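Local coordinates for protein TRAP dicarboxylate transporter, DctP subunit (Chromohalobacter salexigens, PDB 4P1L) that binds D-glucuronate in vitro and probably delivers it to the membrane permease of a tripartite ATP-independent periplasmic (TRAP) transport system, at residues A[38-43]-A[266-271]; A[179-184]-A[294-299]. One frame throughout, in Å; residues are numbered along the deposited sequence.

Interaction 1: A[38-43]-A[266-271]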
loop_
_atom_site.group_PDB
_atom_site.type_symbol
_atom_site.label_atom_id
_atom_site.label_comp_id
_atom_site.label_asym_id
_atom_site.label_seq_id
_atom_site.Cartn_x
_atom_site.Cartn_y
_atom_site.Cartn_z
ATOM N N ASN A 38 -7.085 1.839 8.458
ATOM C CA ASN A 38 -7.056 3.035 7.618
ATOM C C ASN A 38 -8.378 3.795 7.663
ATOM O O ASN A 38 -8.397 5.036 7.619
ATOM C CB ASN A 38 -6.768 2.676 6.160
ATOM C CG ASN A 38 -5.421 1.978 5.973
ATOM O OD1 ASN A 38 -4.933 1.251 6.845
ATOM N ND2 ASN A 38 -4.829 2.195 4.820
ATOM N N GLY A 39 -9.487 3.053 7.736
ATOM C CA GLY A 39 -10.810 3.677 7.736
ATOM C C GLY A 39 -11.019 4.510 8.998
ATOM O O GLY A 39 -11.441 5.658 8.959
ATOM N N LYS A 40 -10.698 3.917 10.140
ATOM C CA LYS A 40 -10.797 4.597 11.408
ATOM C C LYS A 40 -9.955 5.877 11.429
ATOM O O LYS A 40 -10.435 6.916 11.871
ATOM C CB LYS A 40 -10.371 3.661 12.534
ATOM C CG LYS A 40 -11.290 2.449 12.735
ATOM C CD LYS A 40 -10.710 1.513 13.799
ATOM C CE LYS A 40 -11.658 0.389 14.177
ATOM N NZ LYS A 40 -10.966 -0.644 14.976
ATOM N N ALA A 41 -8.714 5.801 10.940
ATOM C CA ALA A 41 -7.783 6.927 10.982
ATOM C C ALA A 41 -8.300 8.065 10.118
ATOM O O ALA A 41 -8.152 9.243 10.460
ATOM C CB ALA A 41 -6.384 6.482 10.507
ATOM N N LEU A 42 -8.915 7.713 8.999
ATOM C CA LEU A 42 -9.477 8.711 8.088
ATOM C C LEU A 42 -10.669 9.423 8.701
ATOM O O LEU A 42 -10.864 10.611 8.464
ATOM C CB LEU A 42 -9.904 8.068 6.773
ATOM C CG LEU A 42 -8.742 7.645 5.862
ATOM C CD1 LEU A 42 -9.219 6.795 4.688
ATOM C CD2 LEU A 42 -7.931 8.881 5.353
ATOM N N GLU A 43 -11.497 8.695 9.451
ATOM C CA GLU A 43 -12.654 9.323 10.100
ATOM C C GLU A 43 -12.149 10.263 11.190
ATOM O O GLU A 43 -12.709 11.344 11.395
ATOM C CB GLU A 43 -13.609 8.274 10.690
ATOM C CG GLU A 43 -14.373 7.456 9.663
ATOM C CD GLU A 43 -15.424 8.248 8.894
ATOM O OE1 GLU A 43 -15.610 9.452 9.200
ATOM O OE2 GLU A 43 -16.055 7.646 7.981
ATOM N N ARG A 266 -1.011 4.062 12.612
ATOM C CA ARG A 266 0.091 3.112 12.821
ATOM C C ARG A 266 -0.102 2.288 14.107
ATOM O O ARG A 266 0.217 1.095 14.141
ATOM C CB ARG A 266 1.427 3.836 12.829
ATOM C CG ARG A 266 1.727 4.526 11.499
ATOM C CD ARG A 266 3.022 5.294 11.593
ATOM N NE ARG A 266 3.237 6.161 10.442
ATOM C CZ ARG A 266 4.340 6.873 10.260
ATOM N NH1 ARG A 266 5.353 6.790 11.115
ATOM N NH2 ARG A 266 4.452 7.629 9.188
ATOM N N ALA A 267 -0.660 2.911 15.136
ATOM C CA ALA A 267 -0.994 2.198 16.364
ATOM C C ALA A 267 -2.119 1.180 16.126
ATOM O O ALA A 267 -2.022 0.029 16.573
ATOM C CB ALA A 267 -1.387 3.192 17.482
ATOM N N LEU A 268 -3.193 1.617 15.454
ATOM C CA LEU A 268 -4.314 0.737 15.104
ATOM C C LEU A 268 -3.841 -0.410 14.221
ATOM O O LEU A 268 -4.325 -1.556 14.328
ATOM C CB LEU A 268 -5.389 1.511 14.354
ATOM C CG LEU A 268 -6.137 2.564 15.152
ATOM C CD1 LEU A 268 -7.111 3.341 14.240
ATOM C CD2 LEU A 268 -6.876 1.908 16.326
ATOM N N TRP A 269 -2.918 -0.079 13.324
ATOM C CA TRP A 269 -2.358 -1.065 12.419
ATOM C C TRP A 269 -1.737 -2.254 13.149
ATOM O O TRP A 269 -2.029 -3.409 12.834
ATOM C CB TRP A 269 -1.305 -0.450 11.500
ATOM C CG TRP A 269 -0.825 -1.473 10.537
ATOM C CD1 TRP A 269 0.373 -2.133 10.564
ATOM C CD2 TRP A 269 -1.549 -1.999 9.416
ATOM N NE1 TRP A 269 0.437 -3.040 9.531
ATOM C CE2 TRP A 269 -0.737 -2.988 8.820
ATOM C CE3 TRP A 269 -2.815 -1.752 8.879
ATOM C CZ2 TRP A 269 -1.129 -3.694 7.685
ATOM C CZ3 TRP A 269 -3.213 -2.459 7.754
ATOM C CH2 TRP A 269 -2.375 -3.437 7.181
ATOM N N GLU A 270 -0.846 -1.991 14.094
ATOM C CA GLU A 270 -0.197 -3.089 14.822
ATOM C C GLU A 270 -1.218 -4.009 15.505
ATOM O O GLU A 270 -1.134 -5.238 15.423
ATOM C CB GLU A 270 0.787 -2.532 15.844
ATOM C CG GLU A 270 1.952 -1.797 15.219
ATOM C CD GLU A 270 2.712 -2.654 14.209
ATOM O OE1 GLU A 270 3.050 -3.819 14.551
ATOM O OE2 GLU A 270 2.956 -2.173 13.070
ATOM N N GLU A 271 -2.204 -3.413 16.160
ATOM C CA GLU A 271 -3.230 -4.203 16.823
ATOM C C GLU A 271 -4.008 -4.991 15.790
ATOM O O GLU A 271 -4.339 -6.156 16.002
ATOM C CB GLU A 271 -4.187 -3.299 17.601
ATOM C CG GLU A 271 -5.056 -4.040 18.607
ATOM C CD GLU A 271 -6.371 -4.556 18.034
ATOM O OE1 GLU A 271 -6.853 -4.000 17.012
ATOM O OE2 GLU A 271 -6.941 -5.509 18.627
#
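Leu268 and Lys40 make the closest contact between these two nearly antiparallel helices, whose axes come within 9.4 Å at 157°. Leu268 CD1 rests against the lysine chain, 3.7 Å from Lys40 CB and 4.1 Å from Lys40 CD, the two side chains slanting across each other. Beyond this apolar patch the surface side is loose: the extended lysine chain leaves Lys40 NZ 5.7 Å from Glu271 OE1, too far for a salt bridge, though the opposite charges may attract weakly.

The inner side is built differently. Ala41 faces segment 266-271 of helix 248-282 with only a methyl, and Asn38 runs beside Trp269, Asn38 OD1 4.2 Å from Trp269 CZ3, with amide and indole planes 59° apart. Trp269 sets its CG opposite the backbone N (chi1 -176°), which brings the ring alongside Asn38. Both amide ends are held from elsewhere: OD1 accepts from Gln265 and ND2 donates to Asn86, which fixes the amide's rotation. Asn38 packs close to the ligand-binding Glu234, and Trp269 touches Asn208, another residue that binds glucuronate. These two thus form a second shell behind the sugar pocket, where the long helix of the TRAP solute-binding fold passes the first helix of the chain.

Interaction 2: A[179-184]-A[294-299]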
loop_
_atom_site.group_PDB
_atom_site.type_symbol
_atom_site.label_atom_id
_atom_site.label_comp_id
_atom_site.label_asym_id
_atom_site.label_seq_id
_atom_site.Cartn_x
_atom_site.Cartn_y
_atom_site.Cartn_z
ATOM N N ASP A 179 7.183 -13.314 -11.837
ATOM C CA ASP A 179 7.843 -14.054 -12.881
ATOM C C ASP A 179 9.235 -14.486 -12.473
ATOM O O ASP A 179 9.640 -15.608 -12.750
ATOM C CB ASP A 179 7.943 -13.224 -14.176
ATOM C CG ASP A 179 6.627 -13.088 -14.887
ATOM O OD1 ASP A 179 5.582 -13.530 -14.350
ATOM O OD2 ASP A 179 6.637 -12.515 -15.978
ATOM N N GLU A 180 9.978 -13.581 -11.849
ATOM C CA GLU A 180 11.306 -13.907 -11.348
ATOM C C GLU A 180 11.257 -14.931 -10.203
ATOM O O GLU A 180 12.180 -15.723 -10.042
ATOM C CB GLU A 180 12.016 -12.642 -10.877
ATOM C CG GLU A 180 12.420 -11.694 -12.047
ATOM C CD GLU A 180 13.501 -12.260 -12.955
ATOM O OE1 GLU A 180 13.995 -13.374 -12.700
ATOM O OE2 GLU A 180 13.861 -11.582 -13.937
HETATM N N MSE A 181 10.203 -14.906 -9.398
HETATM C CA MSE A 181 10.057 -15.935 -8.377
HETATM C C MSE A 181 9.812 -17.302 -8.991
HETATM O O MSE A 181 10.188 -18.300 -8.389
HETATM C CB MSE A 181 8.920 -15.618 -7.434
HETATM C CG MSE A 181 9.201 -14.458 -6.526
HETATM SE SE MSE A 181 7.663 -14.172 -5.335
HETATM C CE MSE A 181 8.340 -12.652 -4.338
ATOM N N GLY A 182 9.190 -17.338 -10.173
ATOM C CA GLY A 182 8.897 -18.579 -10.884
ATOM C C GLY A 182 7.447 -18.822 -11.318
ATOM O O GLY A 182 7.135 -19.795 -12.034
ATOM N N GLY A 183 6.537 -17.963 -10.893
ATOM C CA GLY A 183 5.132 -18.162 -11.206
ATOM C C GLY A 183 4.670 -17.319 -12.379
ATOM O O GLY A 183 5.469 -16.901 -13.217
ATOM N N ASN A 184 3.368 -17.092 -12.469
ATOM C CA ASN A 184 2.868 -16.161 -13.465
ATOM C C ASN A 184 1.847 -15.272 -12.779
ATOM O O ASN A 184 1.279 -15.643 -11.753
ATOM C CB ASN A 184 2.322 -16.886 -14.704
ATOM C CG ASN A 184 1.063 -17.663 -14.433
ATOM O OD1 ASN A 184 -0.050 -17.153 -14.595
ATOM N ND2 ASN A 184 1.221 -18.920 -14.055
ATOM N N SER A 294 16.102 -14.453 1.847
ATOM C CA SER A 294 17.200 -13.963 1.021
ATOM C C SER A 294 17.254 -14.669 -0.355
ATOM O O SER A 294 17.753 -14.101 -1.347
ATOM C CB SER A 294 18.522 -14.067 1.775
ATOM O OG SER A 294 19.069 -15.349 1.615
ATOM N N ALA A 295 16.720 -15.888 -0.443
ATOM C CA ALA A 295 16.688 -16.600 -1.727
ATOM C C ALA A 295 15.691 -15.950 -2.688
ATOM O O ALA A 295 15.894 -15.926 -3.910
ATOM C CB ALA A 295 16.367 -18.098 -1.545
ATOM N N PHE A 296 14.606 -15.413 -2.137
ATOM C CA PHE A 296 13.629 -14.707 -2.940
ATOM C C PHE A 296 14.206 -13.381 -3.365
ATOM O O PHE A 296 14.109 -12.998 -4.520
ATOM C CB PHE A 296 12.356 -14.455 -2.138
ATOM C CG PHE A 296 11.471 -15.656 -2.028
ATOM C CD1 PHE A 296 11.685 -16.596 -1.024
ATOM C CD2 PHE A 296 10.428 -15.842 -2.905
ATOM C CE1 PHE A 296 10.875 -17.701 -0.910
ATOM C CE2 PHE A 296 9.620 -16.940 -2.782
ATOM C CZ PHE A 296 9.861 -17.881 -1.793
ATOM N N GLN A 297 14.831 -12.698 -2.413
ATOM C CA GLN A 297 15.429 -11.406 -2.679
ATOM C C GLN A 297 16.513 -11.496 -3.743
ATOM O O GLN A 297 16.617 -10.621 -4.606
ATOM C CB GLN A 297 15.999 -10.844 -1.389
ATOM C CG GLN A 297 16.670 -9.484 -1.533
ATOM C CD GLN A 297 17.006 -8.862 -0.177
ATOM O OE1 GLN A 297 16.968 -9.538 0.853
ATOM N NE2 GLN A 297 17.348 -7.575 -0.180
ATOM N N ALA A 298 17.334 -12.553 -3.695
ATOM C CA ALA A 298 18.431 -12.675 -4.648
ATOM C C ALA A 298 17.872 -12.738 -6.072
ATOM O O ALA A 298 18.464 -12.194 -7.010
ATOM C CB ALA A 298 19.270 -13.895 -4.350
ATOM N N LYS A 299 16.716 -13.376 -6.231
ATOM C CA LYS A 299 16.099 -13.472 -7.554
ATOM C C LYS A 299 15.588 -12.134 -8.107
ATOM O O LYS A 299 15.231 -12.045 -9.289
ATOM C CB LYS A 299 14.962 -14.487 -7.520
ATOM C CG LYS A 299 15.462 -15.923 -7.498
ATOM C CD LYS A 299 14.314 -16.868 -7.673
ATOM C CE LYS A 299 14.708 -18.103 -8.472
ATOM N NZ LYS A 299 15.749 -18.876 -7.781
HETATM O O HOH W 1 16.095 -13.795 -11.084
#
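One water joins Glu180 to Lys299, its oxygen 2.7 Å from the carboxylate OE1 of Glu180 and equally 2.7 Å from the backbone O of Lys299. Both are acceptors, so the water links two groups that could not bond to each other directly. Glu180 folds back to meet it: its chain bends at chi2 (-67°), and Glu180 CB rests 3.6 Å from Lys299 O, so the glutamate lies alongside the carbonyl that it reaches through the water.

The lysine returns the contact with carbon. Lys299 CD sits 3.4 Å from Glu180 O, and the turn at chi3 (145°) places CE near the same oxygen at the end of helix 172-181. Aliphatic carbons are thus packed against the outer end of a backbone carbonyl oxygen.

Deeper in, the selenomethionine Met181 extends beyond CG to the rim of Phe296, and the two side chains cross at about a right angle. Met181 SE is 4.0 Å from Phe296 CD2 and 5.2 Å from the centroid of the Phe296 ring, 79° off the ring normal: a Met-aromatic contact made at the ring edge.

Immediately afterwards the chain turns away. Gly182, with positive phi, is the C-prime residue of a Schellman motif closing the helix, and Asn184 then enters strand 184-187. Met181 and Phe296 also pack on strand 223-230, through His229 and Thr227, while Pro158 touches both Phe296 and Lys299; helix 293-298 is thereby set against both the end of helix 172-181 and the neighbouring sheet.

In the fold
The two contacts lie on opposite sides of the chain's centre, about 32 Å between centres, and share no helix. Interaction 1 is the more buried: two continuing helices pass side by side next to the sugar pocket, and the Asn38 amide is bonded to residues outside the pair, consistent with a second-shell place beside the pocket. Interaction 2 is more peripheral and only partly buried; there a helix terminus meets a short helix from late in the chain, combining a solvent-mediated link with a small apolar core. Van der Waals packing brings the helices together in both, but only in interaction 2 does a water bridge the two segments.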